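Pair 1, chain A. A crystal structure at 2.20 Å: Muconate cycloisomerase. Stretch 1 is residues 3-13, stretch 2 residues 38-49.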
# COMPACT_ATOMS: atom_id res chain seq x y z
N SER A 3 -13.24 53.81 -10.32
CA SER A 3 -13.01 52.79 -9.26
C SER A 3 -14.35 52.52 -8.54
O SER A 3 -14.87 53.39 -7.83
CB SER A 3 -11.94 53.26 -8.27
OG SER A 3 -11.31 52.17 -7.62
N TRP A 4 -14.90 51.33 -8.76
CA TRP A 4 -16.22 50.98 -8.22
C TRP A 4 -16.09 50.24 -6.90
O TRP A 4 -15.35 49.28 -6.82
CB TRP A 4 -16.96 50.09 -9.19
CG TRP A 4 -18.39 49.94 -8.83
CD1 TRP A 4 -19.39 50.83 -9.08
CD2 TRP A 4 -19.00 48.84 -8.15
NE1 TRP A 4 -20.58 50.36 -8.60
CE2 TRP A 4 -20.37 49.13 -8.04
CE3 TRP A 4 -18.52 47.63 -7.65
CZ2 TRP A 4 -21.27 48.26 -7.42
CZ3 TRP A 4 -19.41 46.77 -7.03
CH2 TRP A 4 -20.77 47.08 -6.93
N ASP A 5 -16.83 50.70 -5.90
CA ASP A 5 -16.96 50.02 -4.61
C ASP A 5 -18.37 50.29 -4.16
O ASP A 5 -18.83 51.42 -4.27
CB ASP A 5 -15.96 50.57 -3.58
CG ASP A 5 -15.66 49.57 -2.44
OD1 ASP A 5 -16.58 49.21 -1.67
OD2 ASP A 5 -14.48 49.15 -2.32
N SER A 6 -19.05 49.26 -3.67
CA SER A 6 -20.40 49.45 -3.14
C SER A 6 -20.84 48.27 -2.29
O SER A 6 -20.30 47.16 -2.39
CB SER A 6 -21.41 49.68 -4.28
OG SER A 6 -22.68 50.05 -3.76
N VAL A 7 -21.84 48.53 -1.46
CA VAL A 7 -22.35 47.54 -0.53
C VAL A 7 -23.77 47.14 -0.86
O VAL A 7 -24.50 47.89 -1.50
CB VAL A 7 -22.29 48.08 0.91
CG1 VAL A 7 -20.84 48.18 1.38
CG2 VAL A 7 -23.01 49.43 1.00
N VAL A 8 -24.16 45.94 -0.43
CA VAL A 8 -25.54 45.51 -0.49
C VAL A 8 -26.38 46.39 0.44
O VAL A 8 -26.00 46.64 1.59
CB VAL A 8 -25.71 44.06 -0.05
CG1 VAL A 8 -27.18 43.74 0.15
CG2 VAL A 8 -25.06 43.09 -1.07
N GLU A 9 -27.53 46.85 -0.07
CA GLU A 9 -28.43 47.73 0.68
C GLU A 9 -29.74 47.04 1.08
O GLU A 9 -30.26 47.31 2.16
CB GLU A 9 -28.72 48.99 -0.13
CG GLU A 9 -29.27 50.15 0.70
CD GLU A 9 -29.49 51.40 -0.12
OE1 GLU A 9 -29.65 51.26 -1.36
OE2 GLU A 9 -29.50 52.51 0.44
N ARG A 10 -30.30 46.19 0.22
CA ARG A 10 -31.48 45.40 0.58
C ARG A 10 -31.65 44.17 -0.28
O ARG A 10 -31.12 44.10 -1.38
CB ARG A 10 -32.75 46.24 0.47
CG ARG A 10 -33.06 46.76 -0.92
CD ARG A 10 -34.41 47.47 -0.95
NE ARG A 10 -34.64 48.16 -2.22
CZ ARG A 10 -34.10 49.34 -2.56
NH1 ARG A 10 -33.27 49.98 -1.74
NH2 ARG A 10 -34.39 49.88 -3.74
N ILE A 11 -32.41 43.22 0.23
CA ILE A 11 -32.82 42.07 -0.56
C ILE A 11 -34.33 41.89 -0.53
O ILE A 11 -35.02 42.42 0.35
CB ILE A 11 -32.12 40.76 -0.10
CG1 ILE A 11 -32.56 40.35 1.30
CG2 ILE A 11 -30.60 40.93 -0.17
CD1 ILE A 11 -31.93 39.05 1.77
N ARG A 12 -34.82 41.18 -1.53
CA ARG A 12 -36.16 40.61 -1.56
C ARG A 12 -36.02 39.14 -1.90
O ARG A 12 -35.34 38.78 -2.87
CB ARG A 12 -37.03 41.28 -2.62
CG ARG A 12 -37.10 42.79 -2.56
CD ARG A 12 -38.39 43.27 -3.22
NE ARG A 12 -38.32 44.64 -3.72
CZ ARG A 12 -38.27 44.99 -5.01
NH1 ARG A 12 -38.28 44.09 -5.99
NH2 ARG A 12 -38.22 46.29 -5.32
N ILE A 13 -36.65 38.28 -1.11
CA ILE A 13 -36.67 36.85 -1.38
C ILE A 13 -38.08 36.51 -1.85
O ILE A 13 -39.07 36.90 -1.20
CB ILE A 13 -36.33 36.04 -0.12
CG1 ILE A 13 -34.98 36.47 0.45
CG2 ILE A 13 -36.32 34.54 -0.44
CD1 ILE A 13 -34.77 36.09 1.90
N VAL A 38 -37.05 29.46 -5.51
CA VAL A 38 -36.63 30.55 -4.62
C VAL A 38 -35.76 31.50 -5.43
O VAL A 38 -34.68 31.11 -5.92
CB VAL A 38 -35.79 30.03 -3.42
CG1 VAL A 38 -35.82 31.04 -2.28
CG2 VAL A 38 -36.28 28.65 -2.95
N LEU A 39 -36.23 32.73 -5.60
CA LEU A 39 -35.48 33.76 -6.29
C LEU A 39 -35.12 34.86 -5.30
O LEU A 39 -35.92 35.22 -4.43
CB LEU A 39 -36.30 34.34 -7.44
CG LEU A 39 -37.15 33.35 -8.22
CD1 LEU A 39 -38.11 34.12 -9.11
CD2 LEU A 39 -36.27 32.38 -9.01
N LEU A 40 -33.90 35.37 -5.43
CA LEU A 40 -33.36 36.39 -4.55
C LEU A 40 -32.99 37.58 -5.41
O LEU A 40 -32.31 37.44 -6.42
CB LEU A 40 -32.10 35.86 -3.85
CG LEU A 40 -31.22 36.84 -3.07
CD1 LEU A 40 -31.81 37.13 -1.70
CD2 LEU A 40 -29.79 36.27 -2.94
N GLU A 41 -33.45 38.76 -5.01
CA GLU A 41 -33.07 39.99 -5.69
C GLU A 41 -32.23 40.80 -4.72
O GLU A 41 -32.70 41.15 -3.63
CB GLU A 41 -34.31 40.79 -6.10
CG GLU A 41 -33.99 42.07 -6.90
CD GLU A 41 -35.09 43.13 -6.80
OE1 GLU A 41 -35.65 43.32 -5.70
OE2 GLU A 41 -35.38 43.80 -7.82
N VAL A 42 -31.01 41.13 -5.12
CA VAL A 42 -30.16 41.96 -4.29
C VAL A 42 -29.97 43.32 -4.94
O VAL A 42 -29.88 43.41 -6.16
CB VAL A 42 -28.80 41.29 -4.03
CG1 VAL A 42 -27.99 42.12 -3.03
CG2 VAL A 42 -29.03 39.89 -3.51
N THR A 43 -29.96 44.36 -4.12
CA THR A 43 -29.86 45.73 -4.61
C THR A 43 -28.76 46.49 -3.88
O THR A 43 -28.75 46.54 -2.66
CB THR A 43 -31.20 46.47 -4.43
OG1 THR A 43 -32.28 45.64 -4.89
CG2 THR A 43 -31.19 47.80 -5.19
N SER A 44 -27.83 47.08 -4.63
CA SER A 44 -26.70 47.80 -4.03
C SER A 44 -27.08 49.21 -3.58
O SER A 44 -28.12 49.74 -3.98
CB SER A 44 -25.56 47.93 -5.03
OG SER A 44 -25.91 48.88 -6.03
N ALA A 45 -26.19 49.81 -2.79
CA ALA A 45 -26.35 51.20 -2.32
C ALA A 45 -26.29 52.22 -3.46
O ALA A 45 -26.75 53.35 -3.29
CB ALA A 45 -25.28 51.54 -1.27
N ASP A 46 -25.72 51.83 -4.60
CA ASP A 46 -25.71 52.68 -5.81
C ASP A 46 -26.71 52.19 -6.91
O ASP A 46 -26.65 52.55 -8.13
CB ASP A 46 -24.29 52.76 -6.39
CG ASP A 46 -23.81 51.44 -6.95
OD1 ASP A 46 -22.99 51.44 -7.90
OD2 ASP A 46 -24.26 50.39 -6.46
N GLY A 47 -27.75 51.45 -6.45
CA GLY A 47 -28.97 51.22 -7.24
C GLY A 47 -28.99 50.02 -8.18
O GLY A 47 -30.02 49.74 -8.79
N ILE A 48 -27.88 49.30 -8.29
CA ILE A 48 -27.73 48.22 -9.28
C ILE A 48 -28.30 46.89 -8.76
O ILE A 48 -28.00 46.48 -7.64
CB ILE A 48 -26.26 47.99 -9.67
CG1 ILE A 48 -25.58 49.31 -10.09
CG2 ILE A 48 -26.18 47.00 -10.81
CD1 ILE A 48 -24.04 49.21 -10.14
N VAL A 49 -29.09 46.22 -9.59
CA VAL A 49 -29.84 45.05 -9.18
C VAL A 49 -29.21 43.77 -9.72
O VAL A 49 -28.74 43.74 -10.85
CB VAL A 49 -31.29 45.14 -9.68
CG1 VAL A 49 -32.10 43.94 -9.23
CG2 VAL A 49 -31.94 46.43 -9.19

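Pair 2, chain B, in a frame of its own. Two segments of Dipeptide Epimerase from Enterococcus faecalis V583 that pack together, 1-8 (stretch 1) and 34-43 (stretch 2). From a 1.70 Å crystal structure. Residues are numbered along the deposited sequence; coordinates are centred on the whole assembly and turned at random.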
# COMPACT_ATOMS: atom_id res chain seq x y z
N MET B 1 -50.85 -10.34 -4.34
CA MET B 1 -50.63 -11.32 -5.45
C MET B 1 -49.80 -12.47 -4.89
O MET B 1 -48.89 -12.26 -4.08
CB MET B 1 -49.90 -10.62 -6.61
CG MET B 1 -49.72 -11.49 -7.86
SD MET B 1 -49.23 -10.49 -9.31
CE MET B 1 -47.84 -9.65 -8.63
N LYS B 2 -50.12 -13.69 -5.32
CA LYS B 2 -49.41 -14.86 -4.83
C LYS B 2 -49.19 -15.90 -5.92
O LYS B 2 -50.08 -16.17 -6.73
CB LYS B 2 -50.21 -15.49 -3.68
CG LYS B 2 -49.67 -16.82 -3.18
CD LYS B 2 -50.54 -17.41 -2.06
CE LYS B 2 -50.32 -16.70 -0.73
NZ LYS B 2 -50.66 -15.26 -0.78
N ILE B 3 -47.99 -16.48 -5.94
CA ILE B 3 -47.65 -17.49 -6.93
C ILE B 3 -48.41 -18.79 -6.66
O ILE B 3 -48.36 -19.34 -5.57
CB ILE B 3 -46.13 -17.79 -6.90
CG1 ILE B 3 -45.35 -16.56 -7.37
CG2 ILE B 3 -45.81 -19.01 -7.79
CD1 ILE B 3 -43.84 -16.72 -7.31
N LYS B 4 -49.13 -19.26 -7.67
CA LYS B 4 -49.89 -20.50 -7.53
C LYS B 4 -49.09 -21.69 -8.03
O LYS B 4 -49.04 -22.74 -7.39
CB LYS B 4 -51.20 -20.42 -8.33
CG LYS B 4 -52.02 -21.70 -8.27
CD LYS B 4 -53.31 -21.59 -9.06
CE LYS B 4 -54.10 -22.89 -8.97
NZ LYS B 4 -55.40 -22.80 -9.69
N GLN B 5 -48.44 -21.52 -9.17
CA GLN B 5 -47.66 -22.61 -9.74
C GLN B 5 -46.60 -22.06 -10.67
O GLN B 5 -46.72 -20.95 -11.20
CB GLN B 5 -48.58 -23.57 -10.49
CG GLN B 5 -47.91 -24.84 -11.00
CD GLN B 5 -47.22 -25.62 -9.90
OE1 GLN B 5 -46.06 -25.37 -9.58
NE2 GLN B 5 -47.94 -26.56 -9.30
N VAL B 6 -45.55 -22.85 -10.86
CA VAL B 6 -44.44 -22.49 -11.73
C VAL B 6 -44.30 -23.60 -12.76
O VAL B 6 -44.04 -24.75 -12.41
CB VAL B 6 -43.12 -22.36 -10.94
CG1 VAL B 6 -41.96 -22.08 -11.89
CG2 VAL B 6 -43.24 -21.24 -9.90
N HIS B 7 -44.48 -23.26 -14.03
CA HIS B 7 -44.39 -24.24 -15.12
C HIS B 7 -43.13 -23.99 -15.93
O HIS B 7 -42.78 -22.84 -16.20
CB HIS B 7 -45.61 -24.11 -16.04
CG HIS B 7 -46.92 -24.08 -15.31
ND1 HIS B 7 -47.70 -22.94 -15.22
CD2 HIS B 7 -47.57 -25.04 -14.62
CE1 HIS B 7 -48.78 -23.21 -14.51
NE2 HIS B 7 -48.73 -24.47 -14.13
N VAL B 8 -42.43 -25.06 -16.31
CA VAL B 8 -41.22 -24.90 -17.11
C VAL B 8 -41.22 -25.85 -18.30
O VAL B 8 -41.70 -26.98 -18.21
CB VAL B 8 -39.92 -25.14 -16.29
CG1 VAL B 8 -39.81 -26.59 -15.88
CG2 VAL B 8 -38.70 -24.72 -17.12
N VAL B 34 -40.00 -20.40 -18.60
CA VAL B 34 -40.84 -20.55 -17.43
C VAL B 34 -42.07 -19.66 -17.50
O VAL B 34 -42.05 -18.57 -18.07
CB VAL B 34 -40.07 -20.19 -16.13
CG1 VAL B 34 -40.97 -20.38 -14.91
CG2 VAL B 34 -38.83 -21.06 -16.01
N GLU B 35 -43.16 -20.16 -16.92
CA GLU B 35 -44.40 -19.42 -16.86
C GLU B 35 -44.83 -19.50 -15.41
O GLU B 35 -45.11 -20.58 -14.90
CB GLU B 35 -45.45 -20.05 -17.77
CG GLU B 35 -45.10 -19.99 -19.25
CD GLU B 35 -46.15 -20.63 -20.13
OE1 GLU B 35 -47.34 -20.27 -19.98
OE2 GLU B 35 -45.80 -21.50 -20.96
N ILE B 36 -44.84 -18.35 -14.73
CA ILE B 36 -45.27 -18.31 -13.34
C ILE B 36 -46.71 -17.85 -13.33
O ILE B 36 -47.04 -16.78 -13.84
CB ILE B 36 -44.41 -17.34 -12.51
CG1 ILE B 36 -42.95 -17.83 -12.50
CG2 ILE B 36 -44.94 -17.27 -11.08
CD1 ILE B 36 -42.04 -17.04 -11.57
N GLU B 37 -47.58 -18.69 -12.77
CA GLU B 37 -49.00 -18.38 -12.69
C GLU B 37 -49.37 -17.95 -11.28
O GLU B 37 -48.98 -18.60 -10.31
CB GLU B 37 -49.83 -19.61 -13.09
CG GLU B 37 -51.30 -19.52 -12.71
CD GLU B 37 -52.08 -20.77 -13.09
OE1 GLU B 37 -51.54 -21.88 -12.96
OE2 GLU B 37 -53.25 -20.63 -13.51
N THR B 38 -50.10 -16.85 -11.16
CA THR B 38 -50.52 -16.36 -9.85
C THR B 38 -51.92 -16.89 -9.57
O THR B 38 -52.61 -17.34 -10.48
CB THR B 38 -50.55 -14.83 -9.81
OG1 THR B 38 -51.48 -14.33 -10.79
CG2 THR B 38 -49.17 -14.26 -10.09
N GLU B 39 -52.32 -16.85 -8.31
CA GLU B 39 -53.65 -17.33 -7.92
C GLU B 39 -54.75 -16.59 -8.67
O GLU B 39 -55.77 -17.18 -9.01
CB GLU B 39 -53.85 -17.15 -6.41
CG GLU B 39 -53.02 -18.08 -5.52
CD GLU B 39 -53.41 -19.54 -5.67
OE1 GLU B 39 -54.59 -19.83 -5.98
OE2 GLU B 39 -52.53 -20.41 -5.46
N GLU B 40 -54.53 -15.30 -8.91
CA GLU B 40 -55.52 -14.47 -9.61
C GLU B 40 -55.60 -14.71 -11.11
O GLU B 40 -56.52 -14.22 -11.77
CB GLU B 40 -55.26 -12.99 -9.32
CG GLU B 40 -53.85 -12.51 -9.65
CD GLU B 40 -53.56 -11.12 -9.10
OE1 GLU B 40 -54.10 -10.13 -9.64
OE2 GLU B 40 -52.80 -11.03 -8.12
N GLY B 41 -54.65 -15.46 -11.66
CA GLY B 41 -54.69 -15.75 -13.08
C GLY B 41 -53.65 -15.06 -13.95
O GLY B 41 -53.54 -15.38 -15.13
N LEU B 42 -52.90 -14.11 -13.39
CA LEU B 42 -51.86 -13.44 -14.18
C LEU B 42 -50.70 -14.40 -14.36
O LEU B 42 -50.39 -15.20 -13.47
CB LEU B 42 -51.37 -12.18 -13.48
CG LEU B 42 -52.37 -11.03 -13.30
CD1 LEU B 42 -51.70 -9.88 -12.55
CD2 LEU B 42 -52.88 -10.57 -14.65
N VAL B 43 -50.03 -14.32 -15.51
CA VAL B 43 -48.91 -15.21 -15.79
C VAL B 43 -47.69 -14.40 -16.24
O VAL B 43 -47.82 -13.47 -17.03
CB VAL B 43 -49.26 -16.23 -16.89
CG1 VAL B 43 -48.05 -17.09 -17.21
CG2 VAL B 43 -50.43 -17.10 -16.44
O HOH W 1 -52.70 -13.62 -7.03
O HOH W 2 -50.33 -19.99 -3.73

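Pair 1 and pair 2 share one backbone arrangement, an antiparallel two-strand ladder interrupted by a beta bulge and followed by a type I turn; 14 central residues superpose with an RMSD of 0.4 Å. The strands run at 153° in pair 1 and 156° in pair 2, and the buried areas are similar, 837 and 800 Å².

The bulge is built identically. In pair 1 the carbonyl Thr43(A) O accepts from two successive amides, Glu9(A) N at 2.9 Å and Arg10(A) N at 3.3 Å; in pair 2 Glu37(B) O accepts from Lys4(B) N at 2.7 Å and Gln5(B) N at 3.2 Å. One residue on the second strand thus faces two on the first, and the register shifts by one. Beyond the bulge, Ala45(A) N donates to Val7(A) O (2.9 Å), as Glu39(B) N does to Lys2(B) O (2.8 Å). The turn ends at the matching Gly47(A) and Gly41(B), where the backbone angles would jam a CB against the preceding carbonyl oxygen.

One sheet face is apolar in both. Ile11(A), Ile13(A), Leu40(A) and Val42(A) match Val6(B), Val8(B), Val34(B) and Ile36(B), so the first strand carries smaller side chains in pair 2, while on the second the larger residue moves from the Leu40(A) position to that of Ile36(B). Ile11(A) CG2 meets Val42(A) CG2 at 3.8 Å, whereas the shorter Val6(B) leaves its CG2 4.3 Å from Ile36(B) CG1 but brings its CG1 within 3.6 Å of Val34(B) CG1. At the bulge, Val8(A) CG2 packs on Val42(A) CG1 (3.7 Å) and Ile3(B) CG1 on Ile36(B) CG2 (3.8 Å).

The other face differs more. Arg12(A) forms a salt bridge with Glu41(A), NH1 to OE1 at 2.8 Å; the oxygen lies over the guanidinium face, so the attraction is one of charge, with no N-H directed at it. The matching His7(B) instead brings its ring edge to Glu37(B), CE1 to OE1 at 3.4 Å. Thr43(A), which matches Glu37(B), places CG2 over a face of the Arg10(A) guanidinium.

At the turn, Asp46(A) reaches stretch 1 directly: Trp4(A) NE1 donates to its OD1 at 2.7 Å. Its counterpart Glu40(B) uses a water, which donates to Glu40(B) OE2 (2.8 Å) and accepts from Lys2(B) N (3.1 Å). Met1(B), matching Ser6(A), fills space with its longer chain, placing CG 3.6 Å from Thr38(B) CG2 and SD 4.1 Å from Leu42(B) CD1. A second water joins Ile3(B) O to Glu39(B) OE2, each at 2.8 Å; the matching Ala45(A) has no carboxylate and packs its CB 3.8 Å from Val7(A) CG2.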